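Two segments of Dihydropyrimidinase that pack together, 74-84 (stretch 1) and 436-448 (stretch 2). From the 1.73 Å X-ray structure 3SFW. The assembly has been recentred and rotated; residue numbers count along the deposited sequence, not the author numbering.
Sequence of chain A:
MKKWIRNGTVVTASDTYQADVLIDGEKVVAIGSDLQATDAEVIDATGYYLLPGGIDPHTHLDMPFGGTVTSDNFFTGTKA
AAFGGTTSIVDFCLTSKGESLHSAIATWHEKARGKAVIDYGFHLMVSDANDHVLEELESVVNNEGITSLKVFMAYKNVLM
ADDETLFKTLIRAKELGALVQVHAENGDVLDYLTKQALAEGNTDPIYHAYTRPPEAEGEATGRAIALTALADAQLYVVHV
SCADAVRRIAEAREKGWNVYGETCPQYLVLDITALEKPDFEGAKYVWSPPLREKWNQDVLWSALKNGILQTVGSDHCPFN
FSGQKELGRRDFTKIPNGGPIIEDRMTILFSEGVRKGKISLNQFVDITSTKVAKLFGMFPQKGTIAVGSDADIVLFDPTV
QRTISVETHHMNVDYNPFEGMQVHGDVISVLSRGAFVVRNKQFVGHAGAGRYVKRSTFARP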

# COMPACT_ATOMS: atom_id res chain seq x y z
N PHE A 74 -43.33 7.70 6.80
CA PHE A 74 -42.66 8.50 7.84
C PHE A 74 -43.21 8.25 9.21
O PHE A 74 -42.48 8.32 10.17
CB PHE A 74 -42.65 10.00 7.51
CG PHE A 74 -41.46 10.39 6.69
CD1 PHE A 74 -41.42 10.08 5.33
CD2 PHE A 74 -40.35 11.00 7.29
CE1 PHE A 74 -40.31 10.39 4.52
CE2 PHE A 74 -39.18 11.25 6.52
CZ PHE A 74 -39.16 10.98 5.13
N PHE A 75 -44.50 7.86 9.32
CA PHE A 75 -45.05 7.51 10.62
C PHE A 75 -44.45 6.17 11.14
O PHE A 75 -43.89 6.11 12.22
CB PHE A 75 -46.59 7.43 10.58
CG PHE A 75 -47.22 7.05 11.88
CD1 PHE A 75 -47.90 5.84 11.99
CD2 PHE A 75 -47.02 7.82 13.02
CE1 PHE A 75 -48.45 5.43 13.21
CE2 PHE A 75 -47.59 7.43 14.27
CZ PHE A 75 -48.29 6.21 14.35
N THR A 76 -44.69 5.09 10.41
CA THR A 76 -44.28 3.76 10.92
C THR A 76 -42.75 3.66 11.00
O THR A 76 -42.22 3.00 11.91
CB THR A 76 -44.85 2.56 10.14
OG1 THR A 76 -44.35 2.56 8.80
CG2 THR A 76 -46.46 2.60 10.11
N GLY A 77 -42.06 4.26 10.02
CA GLY A 77 -40.60 4.16 10.00
C GLY A 77 -39.97 4.92 11.18
O GLY A 77 -39.00 4.42 11.79
N THR A 78 -40.47 6.11 11.48
CA THR A 78 -39.92 6.86 12.64
C THR A 78 -40.33 6.22 13.96
O THR A 78 -39.57 6.23 14.92
CB THR A 78 -40.27 8.38 12.64
OG1 THR A 78 -41.69 8.58 12.69
CG2 THR A 78 -39.66 9.04 11.41
N LYS A 79 -41.53 5.60 14.00
CA LYS A 79 -41.93 4.94 15.24
C LYS A 79 -41.00 3.73 15.48
O LYS A 79 -40.55 3.48 16.62
CB LYS A 79 -43.41 4.51 15.20
CG LYS A 79 -43.86 3.79 16.43
CD LYS A 79 -45.42 3.89 16.56
CE LYS A 79 -46.08 3.37 15.27
NZ LYS A 79 -46.04 1.90 15.13
N ALA A 80 -40.70 2.98 14.42
CA ALA A 80 -39.83 1.82 14.53
C ALA A 80 -38.40 2.26 14.93
O ALA A 80 -37.77 1.66 15.77
CB ALA A 80 -39.81 1.07 13.19
N ALA A 81 -37.94 3.36 14.35
CA ALA A 81 -36.62 3.91 14.73
C ALA A 81 -36.62 4.20 16.22
O ALA A 81 -35.66 3.83 16.93
CB ALA A 81 -36.34 5.21 13.94
N ALA A 82 -37.67 4.85 16.71
CA ALA A 82 -37.71 5.23 18.14
C ALA A 82 -37.73 3.97 19.03
O ALA A 82 -37.01 3.90 20.02
CB ALA A 82 -38.96 6.11 18.44
N PHE A 83 -38.52 2.96 18.66
CA PHE A 83 -38.48 1.74 19.47
C PHE A 83 -37.06 1.16 19.50
O PHE A 83 -36.77 0.35 20.38
CB PHE A 83 -39.47 0.71 18.96
CG PHE A 83 -40.86 0.87 19.54
CD1 PHE A 83 -41.89 1.42 18.75
CD2 PHE A 83 -41.15 0.46 20.85
CE1 PHE A 83 -43.19 1.52 19.26
CE2 PHE A 83 -42.44 0.62 21.40
CZ PHE A 83 -43.47 1.11 20.59
N GLY A 84 -36.31 1.40 18.42
CA GLY A 84 -34.95 0.88 18.24
C GLY A 84 -33.85 1.78 18.81
O GLY A 84 -32.67 1.46 18.68
N PHE A 436 -41.50 12.06 26.04
CA PHE A 436 -41.39 10.62 25.79
C PHE A 436 -42.01 10.26 24.45
O PHE A 436 -43.12 10.77 24.13
CB PHE A 436 -42.08 9.83 26.88
CG PHE A 436 -41.29 9.71 28.14
CD1 PHE A 436 -41.63 10.49 29.25
CD2 PHE A 436 -40.23 8.81 28.23
CE1 PHE A 436 -40.87 10.40 30.42
CE2 PHE A 436 -39.50 8.69 29.38
CZ PHE A 436 -39.82 9.46 30.49
N VAL A 437 -41.32 9.40 23.70
CA VAL A 437 -41.86 8.80 22.45
C VAL A 437 -42.18 7.33 22.75
O VAL A 437 -43.24 6.79 22.37
CB VAL A 437 -40.79 8.86 21.29
CG1 VAL A 437 -41.38 8.23 19.96
CG2 VAL A 437 -40.40 10.37 21.06
N VAL A 438 -41.23 6.67 23.41
CA VAL A 438 -41.44 5.33 23.95
C VAL A 438 -41.19 5.41 25.47
O VAL A 438 -40.24 6.06 25.93
CB VAL A 438 -40.40 4.34 23.30
CG1 VAL A 438 -40.48 2.94 23.95
CG2 VAL A 438 -40.64 4.25 21.78
N ARG A 439 -42.06 4.80 26.25
CA ARG A 439 -41.83 4.74 27.68
C ARG A 439 -42.15 3.34 28.15
O ARG A 439 -43.25 2.83 27.85
CB ARG A 439 -42.70 5.74 28.41
CG ARG A 439 -42.31 5.88 29.90
CD ARG A 439 -43.04 7.03 30.53
NE ARG A 439 -42.56 7.31 31.87
CZ ARG A 439 -42.90 8.40 32.54
NH1 ARG A 439 -43.71 9.28 31.98
NH2 ARG A 439 -42.46 8.61 33.76
N ASN A 440 -41.17 2.69 28.78
CA ASN A 440 -41.31 1.27 29.15
C ASN A 440 -41.85 0.42 28.01
O ASN A 440 -42.75 -0.43 28.20
CB ASN A 440 -42.19 1.17 30.42
CG ASN A 440 -41.52 1.82 31.59
OD1 ASN A 440 -40.37 1.54 31.86
ND2 ASN A 440 -42.20 2.77 32.25
N LYS A 441 -41.23 0.58 26.85
CA LYS A 441 -41.50 -0.24 25.68
C LYS A 441 -42.94 -0.09 25.14
O LYS A 441 -43.39 -0.92 24.36
CB LYS A 441 -41.11 -1.73 25.90
CG LYS A 441 -39.58 -1.91 26.14
CD LYS A 441 -39.26 -3.28 26.68
CE LYS A 441 -39.16 -4.25 25.56
NZ LYS A 441 -38.78 -5.57 26.17
N GLN A 442 -43.59 1.03 25.45
CA GLN A 442 -44.91 1.34 24.88
C GLN A 442 -44.84 2.68 24.16
O GLN A 442 -44.09 3.58 24.56
CB GLN A 442 -45.93 1.41 26.03
CG GLN A 442 -46.12 0.01 26.69
CD GLN A 442 -46.82 0.10 28.03
OE1 GLN A 442 -46.42 0.88 28.89
NE2 GLN A 442 -47.85 -0.74 28.23
N PHE A 443 -45.57 2.80 23.06
CA PHE A 443 -45.50 4.05 22.29
C PHE A 443 -46.42 5.10 22.91
O PHE A 443 -47.67 4.94 22.90
CB PHE A 443 -45.92 3.81 20.84
CG PHE A 443 -46.02 5.07 20.02
CD1 PHE A 443 -44.89 5.90 19.84
CD2 PHE A 443 -47.16 5.35 19.30
CE1 PHE A 443 -44.97 7.03 19.00
CE2 PHE A 443 -47.25 6.47 18.47
CZ PHE A 443 -46.15 7.33 18.35
N VAL A 444 -45.83 6.19 23.39
CA VAL A 444 -46.59 7.28 24.03
C VAL A 444 -46.45 8.63 23.30
O VAL A 444 -47.07 9.63 23.69
CB VAL A 444 -46.22 7.44 25.53
CG1 VAL A 444 -46.52 6.14 26.27
CG2 VAL A 444 -44.72 7.76 25.66
N GLY A 445 -45.76 8.61 22.16
CA GLY A 445 -45.62 9.79 21.32
C GLY A 445 -46.81 9.95 20.39
O GLY A 445 -47.88 9.39 20.63
N HIS A 446 -46.64 10.70 19.30
CA HIS A 446 -47.73 10.86 18.34
C HIS A 446 -47.28 11.24 16.96
O HIS A 446 -46.22 11.88 16.78
CB HIS A 446 -48.77 11.88 18.85
CG HIS A 446 -48.23 13.27 19.05
ND1 HIS A 446 -47.75 13.70 20.27
CD2 HIS A 446 -48.21 14.35 18.23
CE1 HIS A 446 -47.37 14.97 20.16
NE2 HIS A 446 -47.70 15.40 18.95
N ALA A 447 -48.05 10.81 15.96
CA ALA A 447 -47.80 11.28 14.58
C ALA A 447 -47.68 12.80 14.56
O ALA A 447 -48.58 13.50 15.05
CB ALA A 447 -48.95 10.81 13.63
N GLY A 448 -46.62 13.31 13.92
CA GLY A 448 -46.43 14.75 13.78
C GLY A 448 -45.69 15.43 14.93
O GLY A 448 -45.40 16.63 14.86

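The contact is a largely apolar packing of one face of a helix, residues 74-83, against a hairpin-like segment, with no hydrogen bond crossing between them and 405 Å² buried in total. Four helix residues make it: Phe 75, Lys 79, Ala 82 and Phe 83, whose spacing of three, four and seven positions places them along one side of the helix.

Two CH-pi contacts give the clearest geometry. Lys 79 CD lies 3.5 Å from the centroid of the Phe 443 ring and 10° off its normal, so the aliphatic part of the lysine covers the ring face. Lys 79 NZ is 5.9 Å from the centroid of the Phe 443 ring, too far for more than a weak cation-pi attraction. Val 438 CG2 sits 4.0 Å from the centroid of the Phe 83 ring, 13° off the normal, again over a face.

Phe 83, which loses the most area of any residue here (81 Å²), points its CA-to-CB bond sideways, but chi1 of -87° (m) brings the ring nearer. Phe 83 CZ reaches Phe 443 CB at 3.7 Å, while the carbonyl Lys 441 O meets the ring edge 3.5 Å from Phe 83 CE2. That carbonyl belongs to the type I' turn from Arg 439 to Gln 442, closed by Arg 439 N to Gln 442 O at 2.9 Å and Gln 442 N to Arg 439 O at 3.0 Å.

Ala 82 points toward the second stretch, and its small methyl allows close approach: Ala 82 CB is 3.6 Å from Val 437 CG1 and 4.2 Å from Val 438 CG2. All three residues are buried, which suits their apolar side chains.

At the other end, Phe 75 (chi1 178°, t) extends its ring so that Phe 75 CD2 lies 3.6 Å from Ala 447 CB. Phe 75 CZ also approaches Phe 443 CE2 at 4.3 Å.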